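Local structure of acetyltransferase, GNAT family (2OH1) at residues D48-F53 / H107-V111; W90-W95 / I140-C144. The protein probably transfers an acyl group, most likely acetyl from acetyl-coenzyme A, to an acceptor not yet identified, as a member of the GNAT family. All coordinates share one frame; numbering follows the deposited sequence. Where two conformers were deposited one is given.

Contact 1. Residues D48-F53 / H107-V111; sequences DILHGF and HRIMV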
loop_
_atom_site.group_PDB
_atom_site.type_symbol
_atom_site.label_atom_id
_atom_site.label_comp_id
_atom_site.label_asym_id
_atom_site.label_seq_id
_atom_site.Cartn_x
_atom_site.Cartn_y
_atom_site.Cartn_z
ATOM N N ASP A 48 9.245 -7.672 -6.706
ATOM C CA ASP A 48 9.502 -6.246 -6.934
ATOM C C ASP A 48 9.885 -6.022 -8.378
ATOM O O ASP A 48 9.563 -5.032 -8.976
ATOM C CB ASP A 48 10.599 -5.735 -5.996
ATOM C CG ASP A 48 10.055 -5.526 -4.561
ATOM O OD1 ASP A 48 8.903 -5.049 -4.409
ATOM O OD2 ASP A 48 10.770 -5.845 -3.598
ATOM N N ILE A 49 10.612 -6.962 -8.921
ATOM C CA ILE A 49 10.988 -6.975 -10.351
ATOM C C ILE A 49 9.686 -7.090 -11.172
ATOM O O ILE A 49 9.607 -6.478 -12.234
ATOM C CB ILE A 49 11.925 -8.159 -10.702
ATOM C CG1 ILE A 49 13.225 -8.083 -9.884
ATOM C CG2 ILE A 49 12.229 -8.260 -12.224
ATOM C CD1 ILE A 49 14.095 -9.353 -10.029
ATOM N N LEU A 50 8.684 -7.830 -10.709
ATOM C CA LEU A 50 7.451 -7.942 -11.454
ATOM C C LEU A 50 6.620 -6.665 -11.319
ATOM O O LEU A 50 6.221 -6.074 -12.316
ATOM C CB LEU A 50 6.613 -9.132 -10.960
ATOM C CG LEU A 50 5.322 -9.438 -11.729
ATOM C CD1 LEU A 50 5.678 -9.988 -13.110
ATOM C CD2 LEU A 50 4.378 -10.275 -10.870
ATOM N N HIS A 51 6.376 -6.215 -10.091
ATOM C CA HIS A 51 5.402 -5.139 -9.848
ATOM C C HIS A 51 5.964 -3.773 -10.159
ATOM O O HIS A 51 5.214 -2.897 -10.627
ATOM C CB HIS A 51 4.897 -5.185 -8.418
ATOM C CG HIS A 51 3.963 -6.305 -8.183
ATOM N ND1 HIS A 51 2.854 -6.536 -8.974
ATOM C CD2 HIS A 51 4.002 -7.303 -7.278
ATOM C CE1 HIS A 51 2.268 -7.647 -8.566
ATOM N NE2 HIS A 51 2.925 -8.106 -7.517
ATOM N N GLY A 52 7.240 -3.531 -9.866
ATOM C CA GLY A 52 7.816 -2.213 -9.969
ATOM C C GLY A 52 7.105 -1.158 -9.091
ATOM O O GLY A 52 6.382 -1.470 -8.117
ATOM N N PHE A 53 7.286 0.089 -9.504
ATOM C CA PHE A 53 6.654 1.247 -8.919
ATOM C C PHE A 53 5.987 2.023 -9.993
ATOM O O PHE A 53 6.558 2.209 -11.057
ATOM C CB PHE A 53 7.694 2.148 -8.275
ATOM C CG PHE A 53 8.261 1.568 -7.001
ATOM C CD1 PHE A 53 9.169 0.522 -7.093
ATOM C CD2 PHE A 53 7.916 2.025 -5.745
ATOM C CE1 PHE A 53 9.676 -0.073 -5.974
ATOM C CE2 PHE A 53 8.404 1.412 -4.607
ATOM C CZ PHE A 53 9.325 0.378 -4.714
ATOM N N HIS A 107 -1.303 -1.762 -3.319
ATOM C CA HIS A 107 -0.175 -2.074 -4.163
ATOM C C HIS A 107 1.184 -1.727 -3.631
ATOM O O HIS A 107 2.134 -2.500 -3.840
ATOM C CB HIS A 107 -0.347 -1.447 -5.496
ATOM C CG HIS A 107 -1.351 -2.164 -6.348
ATOM N ND1 HIS A 107 -1.228 -2.242 -7.712
ATOM C CD2 HIS A 107 -2.482 -2.851 -6.031
ATOM C CE1 HIS A 107 -2.218 -2.966 -8.191
ATOM N NE2 HIS A 107 -2.996 -3.354 -7.208
ATOM N N ARG A 108 1.360 -0.558 -3.045
ATOM C CA ARG A 108 2.663 -0.169 -2.523
ATOM C C ARG A 108 2.515 0.711 -1.291
ATOM O O ARG A 108 1.733 1.673 -1.266
ATOM C CB ARG A 108 3.440 0.583 -3.581
ATOM C CG ARG A 108 4.874 0.761 -3.409
ATOM C CD ARG A 108 5.639 -0.538 -3.258
ATOM N NE ARG A 108 5.956 -1.253 -4.497
ATOM C CZ ARG A 108 6.851 -2.251 -4.521
ATOM N NH1 ARG A 108 7.447 -2.577 -3.391
ATOM N NH2 ARG A 108 7.177 -2.920 -5.646
ATOM N N ILE A 109 3.262 0.319 -0.265
ATOM C CA ILE A 109 3.593 1.155 0.859
ATOM C C ILE A 109 5.030 1.621 0.683
ATOM O O ILE A 109 5.969 0.826 0.379
ATOM C CB ILE A 109 3.519 0.407 2.191
ATOM C CG1 ILE A 109 2.063 0.214 2.635
ATOM C CG2 ILE A 109 4.356 1.162 3.232
ATOM C CD1 ILE A 109 1.287 -0.858 1.879
HETATM N N MSE A 110 5.209 2.909 0.860
HETATM C CA MSE A 110 6.529 3.475 0.870
HETATM C C MSE A 110 6.675 4.279 2.133
HETATM O O MSE A 110 5.844 5.141 2.407
HETATM C CB MSE A 110 6.773 4.375 -0.319
HETATM C CG MSE A 110 6.871 3.571 -1.581
HETATM SE SE MSE A 110 6.809 4.713 -3.170
HETATM C CE MSE A 110 4.948 4.901 -3.200
ATOM N N VAL A 111 7.674 3.969 2.944
ATOM C CA VAL A 111 7.966 4.734 4.180
ATOM C C VAL A 111 9.353 5.283 4.099
ATOM O O VAL A 111 10.280 4.523 3.858
ATOM C CB VAL A 111 7.835 3.843 5.418
ATOM C CG1 VAL A 111 8.286 4.616 6.694
ATOM C CG2 VAL A 111 6.363 3.348 5.594
HETATM O O HOH W 1 4.493 -0.887 -6.683
#
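R108 reaches from strand 103-111 to the end of helix 46-51 and lays its guanidinium flat over one face of F53. The two planes lie only 11° apart, and R108 CZ sits over the ring, 4.0 Å from the F53 centroid, a cation-pi contact. CG of R108 stands opposite its backbone N (chi1 -164°), and bends at chi2 and chi3 then turn the chain over the ring. This is the tightly packed part: M110, a selenomethionine, closes the F53 ring at its edge in a Met-aromatic contact, SE 3.9 Å from CD2, while M31, T34 and L38 of helix 24-40 touch F53, and L38 also D48. On the exposed side the packing gives way to polar links. NH1 and NH2 of R108 both hold OD1 of D48, each at 3.0 Å, a salt bridge on one oxygen. NH2 also donates to O of G52 at 3.0 Å, from above the carbonyl plane; G52, the first residue past the helix, has positive phi. A water accepts from R108 NE. H107 and R108 both face I82 of strand 77-84 in a classic beta bulge, consistent with the bulged strand of GNAT enzymes. Stacking fixes the tilt of the guanidinium and the in-plane bonds to D48 fix its rotation, so the positive charge is held in place and probably partly balanced by the carboxylate.

Contact 2. Residues W90-W95 / I140-C144; sequences WDTDLW and IRLDC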
loop_
_atom_site.group_PDB
_atom_site.type_symbol
_atom_site.label_atom_id
_atom_site.label_comp_id
_atom_site.label_asym_id
_atom_site.label_seq_id
_atom_site.Cartn_x
_atom_site.Cartn_y
_atom_site.Cartn_z
ATOM N N TRP A 90 -3.895 -7.725 -12.814
ATOM C CA TRP A 90 -3.156 -8.693 -12.025
ATOM C C TRP A 90 -4.024 -9.120 -10.828
ATOM O O TRP A 90 -4.154 -10.308 -10.538
ATOM C CB TRP A 90 -1.880 -8.053 -11.504
ATOM C CG TRP A 90 -1.190 -8.836 -10.438
ATOM C CD1 TRP A 90 -1.313 -8.668 -9.098
ATOM C CD2 TRP A 90 -0.333 -9.971 -10.621
ATOM N NE1 TRP A 90 -0.591 -9.607 -8.433
ATOM C CE2 TRP A 90 0.041 -10.407 -9.341
ATOM C CE3 TRP A 90 0.165 -10.630 -11.726
ATOM C CZ2 TRP A 90 0.932 -11.437 -9.140
ATOM C CZ3 TRP A 90 1.025 -11.722 -11.512
ATOM C CH2 TRP A 90 1.406 -12.072 -10.255
ATOM N N ASP A 91 -4.610 -8.130 -10.131
ATOM C CA ASP A 91 -5.475 -8.432 -8.957
ATOM C C ASP A 91 -6.573 -9.363 -9.396
ATOM O O ASP A 91 -6.915 -10.366 -8.771
ATOM C CB ASP A 91 -6.098 -7.166 -8.344
ATOM C CG ASP A 91 -5.088 -6.204 -7.831
ATOM O OD1 ASP A 91 -4.112 -6.675 -7.185
ATOM O OD2 ASP A 91 -5.238 -4.945 -7.975
ATOM N N THR A 92 -7.168 -9.069 -10.565
ATOM C CA THR A 92 -8.281 -9.884 -11.020
ATOM C C THR A 92 -7.843 -11.302 -11.330
ATOM O O THR A 92 -8.551 -12.223 -10.977
ATOM C CB THR A 92 -8.902 -9.264 -12.281
ATOM O OG1 THR A 92 -9.597 -8.061 -11.918
ATOM C CG2 THR A 92 -9.826 -10.262 -13.009
ATOM N N ASP A 93 -6.691 -11.478 -11.976
ATOM C CA ASP A 93 -6.173 -12.820 -12.260
ATOM C C ASP A 93 -5.839 -13.588 -10.975
ATOM O O ASP A 93 -6.247 -14.736 -10.772
ATOM C CB ASP A 93 -4.889 -12.722 -13.160
ATOM C CG ASP A 93 -4.382 -14.035 -13.574
ATOM O OD1 ASP A 93 -5.035 -14.583 -14.467
ATOM O OD2 ASP A 93 -3.381 -14.533 -13.019
ATOM N N LEU A 94 -5.178 -12.908 -10.040
ATOM C CA LEU A 94 -4.720 -13.525 -8.833
ATOM C C LEU A 94 -5.873 -14.007 -7.932
ATOM O O LEU A 94 -5.808 -15.078 -7.362
ATOM C CB LEU A 94 -3.796 -12.557 -8.092
ATOM C CG LEU A 94 -2.803 -13.206 -7.200
ATOM C CD1 LEU A 94 -1.760 -13.981 -8.001
ATOM C CD2 LEU A 94 -2.225 -12.172 -6.236
ATOM N N TRP A 95 -6.914 -13.186 -7.807
ATOM C CA TRP A 95 -8.035 -13.399 -6.856
ATOM C C TRP A 95 -9.168 -14.297 -7.428
ATOM O O TRP A 95 -10.062 -14.690 -6.703
ATOM C CB TRP A 95 -8.561 -12.036 -6.348
ATOM C CG TRP A 95 -7.610 -11.432 -5.317
ATOM C CD1 TRP A 95 -6.483 -10.716 -5.561
ATOM C CD2 TRP A 95 -7.649 -11.636 -3.891
ATOM N NE1 TRP A 95 -5.846 -10.435 -4.399
ATOM C CE2 TRP A 95 -6.549 -10.982 -3.346
ATOM C CE3 TRP A 95 -8.565 -12.291 -3.016
ATOM C CZ2 TRP A 95 -6.292 -10.981 -1.952
ATOM C CZ3 TRP A 95 -8.308 -12.284 -1.645
ATOM C CH2 TRP A 95 -7.196 -11.627 -1.149
ATOM N N ILE A 140 -10.310 -4.930 2.174
ATOM C CA ILE A 140 -9.011 -4.452 1.708
ATOM C C ILE A 140 -8.206 -5.735 1.452
ATOM O O ILE A 140 -8.219 -6.658 2.288
ATOM C CB ILE A 140 -8.202 -3.598 2.762
ATOM C CG1 ILE A 140 -8.941 -2.362 3.264
ATOM C CG2 ILE A 140 -6.798 -3.191 2.213
ATOM C CD1 ILE A 140 -9.468 -1.448 2.159
ATOM N N ARG A 141 -7.506 -5.766 0.321
ATOM C CA ARG A 141 -6.776 -6.946 -0.150
ATOM C C ARG A 141 -5.373 -6.603 -0.524
ATOM O O ARG A 141 -5.075 -5.478 -0.926
ATOM C CB ARG A 141 -7.484 -7.590 -1.333
ATOM C CG ARG A 141 -8.814 -8.244 -0.880
ATOM C CD ARG A 141 -9.577 -8.779 -2.062
ATOM N NE ARG A 141 -10.704 -9.600 -1.628
ATOM C CZ ARG A 141 -11.670 -9.998 -2.403
ATOM N NH1 ARG A 141 -11.728 -9.602 -3.658
ATOM N NH2 ARG A 141 -12.639 -10.749 -1.879
ATOM N N LEU A 142 -4.514 -7.589 -0.369
ATOM C CA LEU A 142 -3.151 -7.439 -0.865
ATOM C C LEU A 142 -2.521 -8.822 -1.082
ATOM O O LEU A 142 -3.078 -9.831 -0.698
ATOM C CB LEU A 142 -2.314 -6.605 0.073
ATOM C CG LEU A 142 -2.186 -7.211 1.469
ATOM C CD1 LEU A 142 -1.020 -8.229 1.541
ATOM C CD2 LEU A 142 -2.075 -6.129 2.517
ATOM N N ASP A 143 -1.404 -8.829 -1.811
ATOM C CA ASP A 143 -0.643 -10.059 -2.047
ATOM C C ASP A 143 0.798 -9.876 -1.548
ATOM O O ASP A 143 1.276 -8.763 -1.395
ATOM C CB ASP A 143 -0.741 -10.444 -3.518
ATOM C CG ASP A 143 -0.223 -9.386 -4.489
ATOM O OD1 ASP A 143 0.957 -8.960 -4.388
ATOM O OD2 ASP A 143 -0.959 -9.001 -5.464
ATOM N N CYS A 144 1.471 -10.982 -1.249
ATOM C CA CYS A 144 2.830 -10.933 -0.681
ATOM C C CYS A 144 3.569 -12.125 -1.220
ATOM O O CYS A 144 3.042 -13.200 -1.221
ATOM C CB CYS A 144 2.812 -11.035 0.874
ATOM S SG CYS A 144 4.351 -10.612 1.614
HETATM O O HOH W 2 -3.703 -8.573 -5.010
HETATM O O HOH W 3 -1.254 -6.382 -6.326
#
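This buried helix-on-sheet contact sets helix 89-95 across strand 139-145, an inner strand of the sheet, between 103-111 and 169-175; the axes of the two segments run 82° apart, 10.3 Å at closest approach. One half is W95 stacked on R141. The R141 chain, extended from CG to NE, passes over one face of the indole, with CD 3.6 Å from the centroid of the six-membered ring in a CH-pi contact, and the guanidinium lies flat on the ring system, planes at 10°. The other half centres on D143 OD2. W90 NE1 donates to it at 3.1 Å, in the indole plane but from above the carboxylate plane. CG of D143 sits between its backbone N and carbonyl carbon (chi1 59°), which places OD2 at W90 NE1 and L94 CD2; the latter also packs 3.5 Å from D143 CB. D91 OD1 is 4.3 Å from D143 OD2, like charges that two waters bridge by donating to both; the oxygen of one of these waters lies 2.9 Å from W95 NE1 and accepts its N-H. R141 also bonds to Q173, L98 O and Y105 and bridges to D101, while D91 OD2 takes S88 N. L171 of strand 169-175 packs against L94 and W95, and Y105 of strand 103-111 meets W95 edge-to-face, so the helix spans both neighbours of strand 139-145.

The centres of contacts 1 and 2 lie 14 Å apart, on the adjacent parallel strands 103-111 and 139-145, and the two meet directly. H107 NE2 of contact 1 is 2.9 Å from D91 OD2 of contact 2, a probable hydrogen bond that ties strand 103-111 to helix 89-95. Nearby, H51 and W90 pack edge-to-face, H51 CE1 3.5 Å from W90 NE1, and L50 CD2 touches W90 CH2 at the same distance. The M110 side chain of contact 1 is about 5 Å from an unidentified molecule, probably from the crystallisation liquor, which bonds to V111 N and may only mark a pocket. In GNAT enzymes the corresponding strand typically borders the acetyl-coenzyme A site.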